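Side-chain contacts in phytase (Debaryomyces castellii, PDB 2GFI), which probably hydrolyses phytate (inositol hexakisphosphate), releasing phosphate from the 3-position, as a member of the histidine acid phosphatase family: residues Leu309-Leu314 with Glu421-Thr426; Glu315-Asp320 with Thr375-Tyr380; Gly80-Ala85 with Val252-Gly257; Asp106-Phe111 with Ser269-Ile274; Ala132-Ala137 with Val168-Gln173. All blocks are in the same frame, centred on the assembly; numbering follows the deposited sequence.

Interaction 1 of 5, residues Leu309-Leu314 with Glu421-Thr426; sequences LLNASL and ERVAGT. With NAG (2-acetamido-2-deoxy-beta-D-glucopyranose), chain C.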
# COMPACT_ATOMS: atom_id res chain seq x y z
N LEU A 309 21.82 26.68 -19.56
CA LEU A 309 20.63 26.72 -18.70
C LEU A 309 20.98 26.90 -17.24
O LEU A 309 20.21 27.48 -16.52
CB LEU A 309 19.71 25.49 -18.88
CG LEU A 309 18.98 25.38 -20.22
CD1 LEU A 309 18.18 24.08 -20.31
CD2 LEU A 309 18.09 26.61 -20.50
N LEU A 310 22.14 26.41 -16.80
CA LEU A 310 22.54 26.63 -15.40
C LEU A 310 22.76 28.11 -15.11
O LEU A 310 22.27 28.62 -14.10
CB LEU A 310 23.76 25.80 -15.04
CG LEU A 310 24.17 25.79 -13.56
CD1 LEU A 310 23.06 25.18 -12.76
CD2 LEU A 310 25.49 25.07 -13.37
N ASN A 311 23.47 28.79 -16.03
CA ASN A 311 23.68 30.27 -15.97
C ASN A 311 22.39 31.07 -15.99
O ASN A 311 22.20 31.97 -15.16
CB ASN A 311 24.53 30.73 -17.16
CG ASN A 311 26.02 30.51 -16.95
OD1 ASN A 311 26.45 30.20 -15.83
ND2 ASN A 311 26.81 30.71 -18.02
N ALA A 312 21.51 30.73 -16.92
CA ALA A 312 20.23 31.40 -17.11
C ALA A 312 19.38 31.29 -15.86
O ALA A 312 18.85 32.30 -15.35
CB ALA A 312 19.50 30.81 -18.31
N SER A 313 19.26 30.06 -15.36
CA SER A 313 18.59 29.77 -14.10
C SER A 313 19.16 30.59 -12.93
O SER A 313 18.41 31.08 -12.08
CB SER A 313 18.67 28.26 -13.78
OG SER A 313 18.66 28.02 -12.39
N LEU A 314 20.48 30.70 -12.89
CA LEU A 314 21.14 31.50 -11.85
C LEU A 314 20.84 32.99 -12.01
O LEU A 314 20.55 33.66 -11.02
CB LEU A 314 22.66 31.24 -11.82
CG LEU A 314 23.41 32.12 -10.81
CD1 LEU A 314 23.07 31.72 -9.40
CD2 LEU A 314 24.92 32.08 -11.05
N GLU A 421 31.73 27.73 -10.07
CA GLU A 421 32.61 26.56 -10.10
C GLU A 421 32.23 25.57 -11.20
O GLU A 421 33.11 25.01 -11.89
CB GLU A 421 32.57 25.81 -8.76
CG GLU A 421 33.44 26.38 -7.65
CD GLU A 421 33.43 25.52 -6.38
OE1 GLU A 421 32.33 25.02 -5.98
OE2 GLU A 421 34.55 25.34 -5.79
N ARG A 422 30.91 25.36 -11.36
CA ARG A 422 30.37 24.44 -12.35
C ARG A 422 30.62 24.95 -13.75
O ARG A 422 30.98 24.19 -14.64
CB ARG A 422 28.87 24.20 -12.14
CG ARG A 422 28.48 23.42 -10.87
CD ARG A 422 29.18 22.11 -10.72
NE ARG A 422 28.79 21.20 -11.77
CZ ARG A 422 29.37 20.02 -11.99
NH1 ARG A 422 30.36 19.62 -11.22
NH2 ARG A 422 28.95 19.24 -12.99
N VAL A 423 30.43 26.25 -13.96
CA VAL A 423 30.51 26.81 -15.32
C VAL A 423 31.89 27.35 -15.66
O VAL A 423 32.12 27.77 -16.79
CB VAL A 423 29.42 27.87 -15.56
CG1 VAL A 423 28.03 27.31 -15.20
CG2 VAL A 423 29.74 29.19 -14.80
N ALA A 424 32.79 27.35 -14.67
CA ALA A 424 34.15 27.90 -14.87
C ALA A 424 34.77 27.35 -16.15
O ALA A 424 34.72 26.14 -16.41
CB ALA A 424 35.05 27.58 -13.69
N GLY A 425 35.35 28.26 -16.93
CA GLY A 425 36.11 27.87 -18.13
C GLY A 425 35.22 27.39 -19.26
O GLY A 425 35.71 26.79 -20.22
N THR A 426 33.91 27.63 -19.15
CA THR A 426 33.03 27.27 -20.26
C THR A 426 32.76 28.48 -21.13
O THR A 426 32.70 29.62 -20.66
CB THR A 426 31.67 26.63 -19.80
OG1 THR A 426 30.97 27.55 -18.95
CG2 THR A 426 31.90 25.38 -18.95
C1 NAG C . 28.22 30.94 -17.78
C2 NAG C . 28.90 30.83 -19.17
C3 NAG C . 30.37 31.30 -19.15
C4 NAG C . 30.49 32.69 -18.50
C5 NAG C . 29.83 32.57 -17.12
C6 NAG C . 29.86 33.85 -16.30
C7 NAG C . 27.94 29.12 -20.70
C8 NAG C . 28.29 27.83 -21.40
N2 NAG C . 28.78 29.47 -19.71
O3 NAG C . 30.86 31.29 -20.46
O4 NAG C . 31.83 33.23 -18.46
O5 NAG C . 28.45 32.23 -17.26
O6 NAG C . 29.08 33.58 -15.16
O7 NAG C . 26.93 29.75 -21.05
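Leu310 and Asn311, on the flank of helix 302-318, meet Val423 where helix 412-423 ends and the chain folds into a type II beta turn from Val423 to Thr426; an N-linked sugar bridges the two parts. The apolar contact centres on Leu310, whose CG lies opposite the backbone N (chi1 -172°); this carries CD2 across to lie 3.7 Å from Arg422 CB and 3.8 Å from Val423 CG1. Arg422 offers the root of its side chain here, while its guanidinium group turns to the carbonyl of Ala342 on helix 333-343. Polar meets apolar at Asn311, whose amide oxygen OD1 rests against both methyls of Val423, 3.4 Å from CG1 and 3.6 Å from CG2. The covalent link uses the other branch of that amide: ND2 is bonded to C1 of the N-acetylglucosamine, and the sugar reaches over to the turn. Val423 CG2 lies 3.8 Å from the sugar C1. The bond modelled from the sugar O3 to Thr426 O is so short that its length is doubtful. A more ordinary grip holds the acetamido group: the sugar N2 donates to Thr426 OG1 over 3.0 Å, with an angle of 162° at the hydrogen.

Interaction 2 of 5, residues Glu315-Asp320 with Thr375-Tyr380; sequences ELLNHD and TIIEKY
Leu317, in the last turn of helix 302-318, drops its isobutyl group onto Ile377 and Lys379 of strand 374-382. Both its methyls touch one branch of Ile377: CD2 lies 4.0 Å and CD1 4.1 Å from Ile377 CG2, the two side chains crossing at about a right angle. Against Lys379 the arrangement differs, for here the side chains run past each other in opposite directions, with Leu317 CD2 3.8 Å from Lys379 CB. This is helix-on-sheet packing of the alpha/beta kind found in histidine acid phosphatases. Strand 374-382 is paired antiparallel with both 59-69 and 385-392 in the mixed sheet, and Ile377 and Lys379, two residues apart, present the same face to the helix. The intervening Glu378 points to the other face, where Lys147 and Arg389 form salt bridges with its carboxylate. The carbonyl oxygen of Leu317 comes next. With chi1 at 177° and the later torsions extended too, the Lys379 chain leaves the strand toward the helix; CE passes 3.6 Å from Leu317 O and NZ donates a hydrogen bond to it, though the modelled length is implausibly short and therefore doubtful. An ammonium group here would probably be favoured by the negative end of the helix dipole. Farther on, beyond the helix, Asp320 OD2 stands 4.7 Å from Lys379 NZ, where the opposite charges may attract weakly without contact.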
# COMPACT_ATOMS: atom_id res chain seq x y z
N GLU A 315 20.88 33.51 -13.25
CA GLU A 315 20.44 34.88 -13.53
C GLU A 315 19.02 35.09 -13.00
O GLU A 315 18.75 36.12 -12.39
CB GLU A 315 20.48 35.22 -15.03
CG GLU A 315 21.87 35.28 -15.60
CD GLU A 315 21.89 35.72 -17.06
OE1 GLU A 315 21.04 36.60 -17.43
OE2 GLU A 315 22.74 35.20 -17.83
N LEU A 316 18.14 34.12 -13.20
CA LEU A 316 16.78 34.24 -12.67
C LEU A 316 16.74 34.29 -11.14
O LEU A 316 15.97 35.05 -10.58
CB LEU A 316 15.86 33.13 -13.19
CG LEU A 316 15.54 33.14 -14.70
CD1 LEU A 316 14.88 31.86 -15.14
CD2 LEU A 316 14.63 34.31 -14.98
N LEU A 317 17.56 33.48 -10.48
CA LEU A 317 17.52 33.41 -9.00
C LEU A 317 18.10 34.68 -8.39
O LEU A 317 17.70 35.10 -7.31
CB LEU A 317 18.29 32.19 -8.47
CG LEU A 317 17.72 30.82 -8.85
CD1 LEU A 317 18.84 29.78 -8.84
CD2 LEU A 317 16.54 30.43 -7.95
N ASN A 318 19.08 35.25 -9.10
CA ASN A 318 19.78 36.44 -8.67
C ASN A 318 18.93 37.66 -8.82
O ASN A 318 19.13 38.62 -8.11
CB ASN A 318 21.11 36.60 -9.41
CG ASN A 318 22.20 35.76 -8.80
OD1 ASN A 318 23.21 35.45 -9.44
ND2 ASN A 318 22.02 35.39 -7.55
N HIS A 319 17.94 37.61 -9.69
CA HIS A 319 17.12 38.76 -9.95
C HIS A 319 15.79 38.76 -9.19
O HIS A 319 14.77 38.37 -9.71
CB HIS A 319 16.98 38.98 -11.45
CG HIS A 319 18.25 39.46 -12.08
ND1 HIS A 319 18.50 40.79 -12.35
CD2 HIS A 319 19.38 38.79 -12.45
CE1 HIS A 319 19.71 40.92 -12.87
NE2 HIS A 319 20.26 39.72 -12.94
N ASP A 320 15.87 39.19 -7.93
CA ASP A 320 14.75 39.51 -7.02
C ASP A 320 13.49 40.13 -7.57
O ASP A 320 12.41 39.86 -7.05
CB ASP A 320 15.20 40.58 -6.01
CG ASP A 320 16.19 40.09 -5.04
OD1 ASP A 320 15.81 39.96 -3.85
OD2 ASP A 320 17.37 39.78 -5.38
N THR A 375 12.63 18.72 -13.08
CA THR A 375 13.70 19.25 -12.29
C THR A 375 13.22 20.60 -11.80
O THR A 375 12.86 21.47 -12.58
CB THR A 375 14.98 19.34 -13.15
OG1 THR A 375 15.63 18.05 -13.14
CG2 THR A 375 16.01 20.35 -12.55
N ILE A 376 13.16 20.74 -10.49
CA ILE A 376 12.66 21.98 -9.91
C ILE A 376 13.74 22.62 -9.04
O ILE A 376 14.41 21.92 -8.26
CB ILE A 376 11.40 21.69 -9.10
CG1 ILE A 376 10.19 21.50 -10.03
CG2 ILE A 376 11.18 22.76 -8.03
CD1 ILE A 376 9.04 20.78 -9.34
N ILE A 377 13.94 23.92 -9.23
CA ILE A 377 14.66 24.76 -8.28
C ILE A 377 13.67 25.60 -7.48
O ILE A 377 12.87 26.32 -8.06
CB ILE A 377 15.66 25.65 -9.02
CG1 ILE A 377 16.54 24.76 -9.92
CG2 ILE A 377 16.49 26.46 -8.02
CD1 ILE A 377 17.40 25.50 -10.91
N GLU A 378 13.69 25.45 -6.16
CA GLU A 378 12.88 26.28 -5.27
C GLU A 378 13.83 27.27 -4.66
O GLU A 378 14.94 26.92 -4.33
CB GLU A 378 12.28 25.48 -4.09
CG GLU A 378 11.59 24.21 -4.50
CD GLU A 378 11.02 23.43 -3.35
OE1 GLU A 378 11.73 23.21 -2.34
OE2 GLU A 378 9.86 23.03 -3.48
N LYS A 379 13.36 28.50 -4.49
CA LYS A 379 14.13 29.54 -3.84
C LYS A 379 13.22 30.05 -2.77
O LYS A 379 12.08 30.37 -3.04
CB LYS A 379 14.47 30.66 -4.83
CG LYS A 379 15.21 31.83 -4.18
CD LYS A 379 15.27 32.99 -5.12
CE LYS A 379 15.85 34.21 -4.41
NZ LYS A 379 16.21 35.25 -5.40
N TYR A 380 13.71 30.12 -1.55
CA TYR A 380 12.90 30.63 -0.47
C TYR A 380 13.73 31.37 0.55
O TYR A 380 14.94 31.13 0.71
CB TYR A 380 12.09 29.50 0.23
CG TYR A 380 12.88 28.25 0.59
CD1 TYR A 380 13.83 28.26 1.63
CD2 TYR A 380 12.66 27.05 -0.11
CE1 TYR A 380 14.56 27.10 1.94
CE2 TYR A 380 13.33 25.90 0.21
CZ TYR A 380 14.28 25.91 1.23
OH TYR A 380 14.95 24.74 1.53

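Interaction 3 of 5, residues Gly80-Ala85 with Val252-Gly257; sequences GKKYKA and VSNLFG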
# COMPACT_ATOMS: atom_id res chain seq x y z
N GLY A 80 9.69 2.93 -32.58
CA GLY A 80 8.42 2.37 -33.04
C GLY A 80 8.59 1.45 -34.23
O GLY A 80 8.05 0.33 -34.24
N LYS A 81 9.38 1.89 -35.22
CA LYS A 81 9.56 1.06 -36.42
C LYS A 81 10.39 -0.16 -36.15
O LYS A 81 10.13 -1.23 -36.73
CB LYS A 81 10.06 1.87 -37.61
CG LYS A 81 8.95 2.77 -38.12
CD LYS A 81 9.23 3.41 -39.49
CE LYS A 81 7.95 4.04 -39.99
NZ LYS A 81 8.11 4.57 -41.36
N LYS A 82 11.38 -0.01 -35.25
CA LYS A 82 12.13 -1.17 -34.79
C LYS A 82 11.23 -2.14 -34.04
O LYS A 82 11.37 -3.36 -34.21
CB LYS A 82 13.33 -0.77 -33.91
CG LYS A 82 14.48 -0.18 -34.71
CD LYS A 82 15.41 0.63 -33.79
CE LYS A 82 16.61 1.17 -34.52
NZ LYS A 82 17.31 0.07 -35.26
N TYR A 83 10.33 -1.62 -33.21
CA TYR A 83 9.40 -2.48 -32.45
C TYR A 83 8.47 -3.21 -33.42
O TYR A 83 8.18 -4.39 -33.25
CB TYR A 83 8.59 -1.70 -31.37
CG TYR A 83 9.42 -0.91 -30.38
CD1 TYR A 83 10.71 -1.31 -30.03
CD2 TYR A 83 8.91 0.26 -29.80
CE1 TYR A 83 11.47 -0.58 -29.12
CE2 TYR A 83 9.67 1.00 -28.88
CZ TYR A 83 10.94 0.57 -28.55
OH TYR A 83 11.72 1.29 -27.67
N LYS A 84 8.01 -2.49 -34.43
CA LYS A 84 7.13 -3.08 -35.45
C LYS A 84 7.84 -4.23 -36.21
O LYS A 84 7.27 -5.31 -36.39
CB LYS A 84 6.61 -2.00 -36.40
CG LYS A 84 5.55 -2.48 -37.39
CD LYS A 84 4.64 -3.48 -36.73
CE LYS A 84 3.30 -3.63 -37.47
NZ LYS A 84 3.43 -4.14 -38.84
N ALA A 85 9.08 -3.98 -36.64
CA ALA A 85 9.95 -5.02 -37.21
C ALA A 85 10.15 -6.26 -36.30
O ALA A 85 10.08 -7.40 -36.78
CB ALA A 85 11.31 -4.42 -37.66
N VAL A 252 15.86 -8.65 -29.03
CA VAL A 252 15.64 -8.85 -27.62
C VAL A 252 15.92 -7.54 -26.87
O VAL A 252 15.14 -7.12 -26.06
CB VAL A 252 16.50 -10.01 -27.06
CG1 VAL A 252 16.31 -10.15 -25.54
CG2 VAL A 252 16.16 -11.33 -27.77
N SER A 253 17.02 -6.89 -27.19
CA SER A 253 17.35 -5.63 -26.59
C SER A 253 16.25 -4.57 -26.80
O SER A 253 15.97 -3.79 -25.92
CB SER A 253 18.64 -5.12 -27.17
OG SER A 253 19.01 -3.95 -26.48
N ASN A 254 15.62 -4.59 -27.97
CA ASN A 254 14.52 -3.71 -28.32
C ASN A 254 13.22 -4.07 -27.63
O ASN A 254 12.30 -3.27 -27.52
CB ASN A 254 14.36 -3.71 -29.84
CG ASN A 254 15.40 -2.86 -30.52
OD1 ASN A 254 15.85 -3.14 -31.63
ND2 ASN A 254 15.80 -1.80 -29.83
N LEU A 255 13.15 -5.27 -27.11
CA LEU A 255 11.92 -5.69 -26.50
C LEU A 255 11.77 -5.05 -25.13
O LEU A 255 10.66 -4.95 -24.60
CB LEU A 255 11.84 -7.22 -26.46
CG LEU A 255 11.63 -7.94 -27.77
CD1 LEU A 255 11.54 -9.50 -27.52
CD2 LEU A 255 10.38 -7.40 -28.42
N PHE A 256 12.89 -4.61 -24.55
CA PHE A 256 12.84 -3.77 -23.33
C PHE A 256 12.13 -2.47 -23.56
O PHE A 256 11.22 -2.14 -22.80
CB PHE A 256 14.21 -3.48 -22.72
CG PHE A 256 14.85 -4.66 -22.12
CD1 PHE A 256 14.52 -5.06 -20.83
CD2 PHE A 256 15.79 -5.40 -22.85
CE1 PHE A 256 15.14 -6.19 -20.26
CE2 PHE A 256 16.40 -6.51 -22.31
CZ PHE A 256 16.09 -6.91 -21.00
N GLY A 257 12.52 -1.74 -24.61
CA GLY A 257 11.80 -0.51 -24.99
C GLY A 257 10.35 -0.83 -25.38
O GLY A 257 9.41 -0.09 -25.05
O HOH W 1 18.16 -1.53 -32.62
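Asn254 and Gly257 of helix 249-266 receive the ring of Tyr83 from helix 77-91, a helix-helix crossing in which the short segments come within 9.7 Å, axis to axis, at a signed angle of -122°. Tyr83 carries CG beside its backbone N, away from the carbonyl carbon (chi1 -54°), which sends the ring across. Asn254 serves twice. Its backbone carbonyl O lies 3.2 Å from Tyr83 CE1, approaching the ring obliquely. Its side chain meets Lys82 through a water, which accepts from Lys82 NZ and donates to Asn254 OD1 (3.0 Å from the water oxygen). One turn farther along, Gly257 lets the phenol end lie directly on the backbone, with Tyr83 CZ 3.5 Å from Gly257 C. Replacing Tyr83 by an alanine would probably open a gap between the helices, since the ring is what reaches both Asn254 O and Gly257. The fit as modelled depends on there being no side chain at Gly257: a beta carbon there would fall 2.0 Å from Tyr83 OH, whereas the glycine CA sits at 3.2 Å from that oxygen.

Interaction 4 of 5, residues Asp106-Phe111 with Ser269-Ile274; sequences DDYEYF and SPMCDI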
# COMPACT_ATOMS: atom_id res chain seq x y z
N ASP A 106 -2.03 -14.89 -28.97
CA ASP A 106 -3.41 -14.55 -28.59
C ASP A 106 -4.01 -13.34 -29.28
O ASP A 106 -4.52 -12.44 -28.61
CB ASP A 106 -3.54 -14.42 -27.07
CG ASP A 106 -3.02 -15.63 -26.35
OD1 ASP A 106 -2.52 -15.47 -25.21
OD2 ASP A 106 -3.03 -16.77 -26.86
N ASP A 107 -3.99 -13.33 -30.61
CA ASP A 107 -4.41 -12.15 -31.34
C ASP A 107 -3.69 -10.99 -30.73
O ASP A 107 -4.30 -10.02 -30.27
CB ASP A 107 -5.91 -11.91 -31.20
CG ASP A 107 -6.73 -13.02 -31.79
OD1 ASP A 107 -6.20 -13.72 -32.72
OD2 ASP A 107 -7.90 -13.26 -31.39
N TYR A 108 -2.38 -11.12 -30.66
CA TYR A 108 -1.61 -10.10 -30.04
C TYR A 108 -1.38 -9.01 -31.08
O TYR A 108 -0.74 -9.25 -32.10
CB TYR A 108 -0.32 -10.68 -29.50
CG TYR A 108 0.59 -9.70 -28.84
CD1 TYR A 108 0.22 -9.05 -27.66
CD2 TYR A 108 1.85 -9.45 -29.37
CE1 TYR A 108 1.08 -8.16 -27.05
CE2 TYR A 108 2.72 -8.58 -28.75
CZ TYR A 108 2.33 -7.94 -27.61
OH TYR A 108 3.23 -7.08 -27.01
N GLU A 109 -1.97 -7.85 -30.85
CA GLU A 109 -1.82 -6.75 -31.76
C GLU A 109 -0.54 -5.98 -31.46
O GLU A 109 -0.07 -5.95 -30.34
CB GLU A 109 -3.02 -5.84 -31.65
CG GLU A 109 -4.32 -6.51 -32.11
CD GLU A 109 -5.50 -5.54 -32.09
OE1 GLU A 109 -5.71 -4.80 -31.08
OE2 GLU A 109 -6.23 -5.50 -33.09
N TYR A 110 0.03 -5.36 -32.48
CA TYR A 110 1.10 -4.42 -32.26
C TYR A 110 0.48 -3.19 -31.57
O TYR A 110 -0.63 -2.79 -31.94
CB TYR A 110 1.74 -4.04 -33.58
CG TYR A 110 2.82 -3.04 -33.36
CD1 TYR A 110 3.87 -3.30 -32.50
CD2 TYR A 110 2.81 -1.80 -34.02
CE1 TYR A 110 4.87 -2.35 -32.27
CE2 TYR A 110 3.83 -0.85 -33.82
CZ TYR A 110 4.84 -1.14 -32.93
OH TYR A 110 5.84 -0.23 -32.68
N PHE A 111 1.18 -2.63 -30.57
CA PHE A 111 0.53 -1.65 -29.70
C PHE A 111 0.37 -0.23 -30.27
O PHE A 111 -0.37 0.59 -29.74
CB PHE A 111 1.21 -1.61 -28.35
CG PHE A 111 2.61 -1.07 -28.37
CD1 PHE A 111 2.84 0.28 -28.13
CD2 PHE A 111 3.68 -1.90 -28.56
CE1 PHE A 111 4.13 0.78 -28.09
CE2 PHE A 111 4.97 -1.42 -28.55
CZ PHE A 111 5.21 -0.08 -28.32
N SER A 269 2.00 -4.45 -20.31
CA SER A 269 2.63 -5.08 -21.45
C SER A 269 3.00 -6.51 -21.14
O SER A 269 3.81 -6.76 -20.27
CB SER A 269 3.91 -4.33 -21.80
OG SER A 269 4.57 -5.01 -22.85
N PRO A 270 2.44 -7.45 -21.89
CA PRO A 270 2.90 -8.83 -21.82
C PRO A 270 4.39 -8.93 -22.12
O PRO A 270 5.04 -9.81 -21.65
CB PRO A 270 2.09 -9.53 -22.92
CG PRO A 270 1.59 -8.46 -23.77
CD PRO A 270 1.35 -7.27 -22.88
N MET A 271 4.94 -7.99 -22.86
CA MET A 271 6.32 -8.05 -23.28
C MET A 271 7.24 -7.78 -22.09
O MET A 271 8.39 -8.27 -22.05
CB MET A 271 6.53 -7.01 -24.40
CG MET A 271 7.77 -7.19 -25.18
SD MET A 271 7.81 -8.71 -26.11
CE MET A 271 6.81 -8.29 -27.57
N CYS A 272 6.71 -7.03 -21.10
CA CYS A 272 7.41 -6.83 -19.82
C CYS A 272 7.59 -8.14 -19.05
O CYS A 272 8.47 -8.21 -18.15
CB CYS A 272 6.68 -5.86 -18.92
SG CYS A 272 6.70 -4.20 -19.58
N ASP A 273 6.77 -9.14 -19.39
CA ASP A 273 6.83 -10.41 -18.62
C ASP A 273 7.88 -11.38 -19.05
O ASP A 273 7.99 -12.43 -18.45
CB ASP A 273 5.51 -11.12 -18.69
CG ASP A 273 4.42 -10.26 -18.23
OD1 ASP A 273 4.70 -9.37 -17.38
OD2 ASP A 273 3.27 -10.39 -18.66
N ILE A 274 8.64 -11.05 -20.07
CA ILE A 274 9.55 -12.05 -20.67
C ILE A 274 10.95 -11.96 -20.08
O ILE A 274 11.80 -12.79 -20.36
CB ILE A 274 9.58 -11.88 -22.20
CG1 ILE A 274 10.34 -10.62 -22.59
CG2 ILE A 274 8.14 -11.91 -22.77
CD1 ILE A 274 10.60 -10.49 -24.11
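Tyr108, in the loop between helices 77-91 and 133-148, points its phenol ring at Pro270 and Met271, which belong to a short 3-10 segment in the loop between helices 249-266 and 277-295. The ring and the pyrrolidine cross obliquely: the CE1 corner of Tyr108 comes to 3.3 Å from Pro270 CG, a tight apolar contact, while Tyr108 CZ is 3.9 Å from the same carbon. A trans chi1 (179°) extends the ring away from its own loop and across to the other. Met271 approaches differently, at about a right angle to the tyrosine. Its chain bends at chi2 and chi3 (65° and 81°), which brings the terminal methyl CE to 3.8 Å from Tyr108 OH. On the same loop Ser269 forms an ST turn, its OG accepting from Met271 N at 3.0 Å, and Cys272 is joined to Cys259 of helix 249-266 by a disulfide. The ring of Tyr108 also meets Phe103 edge-to-face. A serine in place of Tyr108 would strip the aromatic surface from Pro270 and would probably leave the Met271 methyl freer to turn. The contact is thus apolar along the ring, with a polar end at the Tyr108 hydroxyl: Glu262 OE2 takes a weak hydrogen bond with Tyr108 OH and OE1 a hydrogen bond with Ser269 OG, so both loops lean on this carboxylate of helix 249-266, Tyr108 only weakly, while carbon-to-carbon packing joins them directly.

Interaction 5 of 5, residues Ala132-Ala137 with Val168-Gln173; sequences AGTTDA and VYQTSQ
A close approach of two helices at Ala137 and Thr171 joins the start of helix 133-148 to helix 166-180, a buried helix-helix contact beside the probable catalytic site. The backbones come so near that Ala137 CA and Thr171 CA are 5.6 Å apart, a spacing that the single methyl of the alanine permits. Thr171 divides its branches between two tasks. OG1 sits beside the backbone N (chi1 -64°), which puts CG2 anti to that N and against Ala137, while OG1 bonds to the carbonyl of Arg167 and to the backbone N of Gly71; the side chain also touches His70, the predicted nucleophile, in the RHGxRxP signature of the family. The threonine thus packs one helix against the other and contacts the probable active-site loop. More loosely, Thr134 CG2 lies 4.1 Å from Gln170 OE1, and Gln170 NE2 hydrogen-bonds to Asp182 of the third subunit. Ala137 CB meets both backbone and side chain of one residue, 3.5 Å from Thr171 O and 3.6 Å from Thr171 CG2.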
# COMPACT_ATOMS: atom_id res chain seq x y z
N ALA A 132 -0.85 7.91 -19.27
CA ALA A 132 -0.80 8.88 -20.35
C ALA A 132 0.04 10.09 -19.97
O ALA A 132 0.03 10.55 -18.83
CB ALA A 132 -2.21 9.28 -20.77
N GLY A 133 0.82 10.54 -20.94
CA GLY A 133 1.77 11.62 -20.75
C GLY A 133 1.06 12.91 -20.46
O GLY A 133 1.56 13.74 -19.69
N THR A 134 -0.12 13.10 -21.06
CA THR A 134 -0.78 14.38 -20.92
C THR A 134 -1.41 14.46 -19.54
O THR A 134 -1.44 15.52 -18.94
CB THR A 134 -1.83 14.59 -21.99
OG1 THR A 134 -2.78 13.52 -21.91
CG2 THR A 134 -1.24 14.52 -23.38
N THR A 135 -1.95 13.33 -19.08
CA THR A 135 -2.52 13.19 -17.74
C THR A 135 -1.47 13.49 -16.69
O THR A 135 -1.70 14.27 -15.76
CB THR A 135 -3.08 11.78 -17.60
OG1 THR A 135 -4.15 11.61 -18.53
CG2 THR A 135 -3.72 11.57 -16.26
N ASP A 136 -0.30 12.90 -16.88
CA ASP A 136 0.85 13.13 -16.03
C ASP A 136 1.19 14.62 -15.97
O ASP A 136 1.41 15.14 -14.88
CB ASP A 136 1.98 12.32 -16.63
CG ASP A 136 3.32 12.55 -15.96
OD1 ASP A 136 3.40 13.32 -15.01
OD2 ASP A 136 4.37 11.99 -16.34
N ALA A 137 1.25 15.30 -17.13
CA ALA A 137 1.57 16.72 -17.19
C ALA A 137 0.47 17.55 -16.56
O ALA A 137 0.76 18.45 -15.78
CB ALA A 137 1.84 17.17 -18.66
N VAL A 168 6.70 17.82 -26.41
CA VAL A 168 7.18 18.74 -25.39
C VAL A 168 6.17 19.89 -25.24
O VAL A 168 5.77 20.30 -24.12
CB VAL A 168 8.55 19.32 -25.77
CG1 VAL A 168 8.92 20.46 -24.89
CG2 VAL A 168 9.66 18.26 -25.70
N TYR A 169 5.77 20.40 -26.39
CA TYR A 169 4.89 21.51 -26.44
C TYR A 169 3.56 21.12 -25.81
O TYR A 169 2.95 21.90 -25.07
CB TYR A 169 4.67 21.97 -27.89
CG TYR A 169 3.54 22.97 -27.97
CD1 TYR A 169 3.75 24.33 -27.67
CD2 TYR A 169 2.27 22.57 -28.29
CE1 TYR A 169 2.70 25.26 -27.71
CE2 TYR A 169 1.23 23.46 -28.32
CZ TYR A 169 1.46 24.80 -28.05
OH TYR A 169 0.40 25.64 -28.11
N GLN A 170 3.10 19.92 -26.13
CA GLN A 170 1.82 19.46 -25.62
C GLN A 170 1.90 19.27 -24.11
O GLN A 170 1.01 19.66 -23.39
CB GLN A 170 1.36 18.18 -26.33
CG GLN A 170 -0.03 17.80 -25.94
CD GLN A 170 -0.61 16.77 -26.86
OE1 GLN A 170 0.02 15.75 -27.10
NE2 GLN A 170 -1.85 17.01 -27.34
N THR A 171 3.00 18.74 -23.63
CA THR A 171 3.24 18.64 -22.21
C THR A 171 3.05 20.01 -21.56
O THR A 171 2.33 20.10 -20.55
CB THR A 171 4.63 18.12 -21.97
OG1 THR A 171 4.67 16.79 -22.48
CG2 THR A 171 4.88 17.92 -20.47
N SER A 172 3.63 21.05 -22.17
CA SER A 172 3.68 22.35 -21.54
C SER A 172 2.27 22.84 -21.38
O SER A 172 1.94 23.47 -20.39
CB SER A 172 4.55 23.35 -22.33
OG SER A 172 3.90 23.79 -23.51
N GLN A 173 1.43 22.51 -22.36
CA GLN A 173 0.03 22.97 -22.40
C GLN A 173 -0.83 22.22 -21.43
O GLN A 173 -1.72 22.80 -20.83
CB GLN A 173 -0.55 22.80 -23.81
CG GLN A 173 0.16 23.68 -24.83
CD GLN A 173 0.18 25.12 -24.38
OE1 GLN A 173 1.20 25.62 -23.90
NE2 GLN A 173 -0.96 25.77 -24.46

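How the interactions relate
From the N terminus, interaction 3 opens on helix 77-91, and interaction 4 in the loop that follows. Interaction 5 opens and closes inside both, bringing helix 166-180 back to helix 133-148. Helix 249-266 then closes interaction 3, and the loop after it closes interaction 4, so these two cross; they touch through Gly80 and Tyr110. Helix 302-318 opens interaction 1 and then interaction 2. Strand 374-382 closes the latter, the end of helix 412-423 and the turn after it the former, a nested pair in contact at Ser313 and Ile377. Interactions 3 and 4 join helices and loops across the chain's centre from interactions 1 and 2, which bind a helix to the sheet and a later helix.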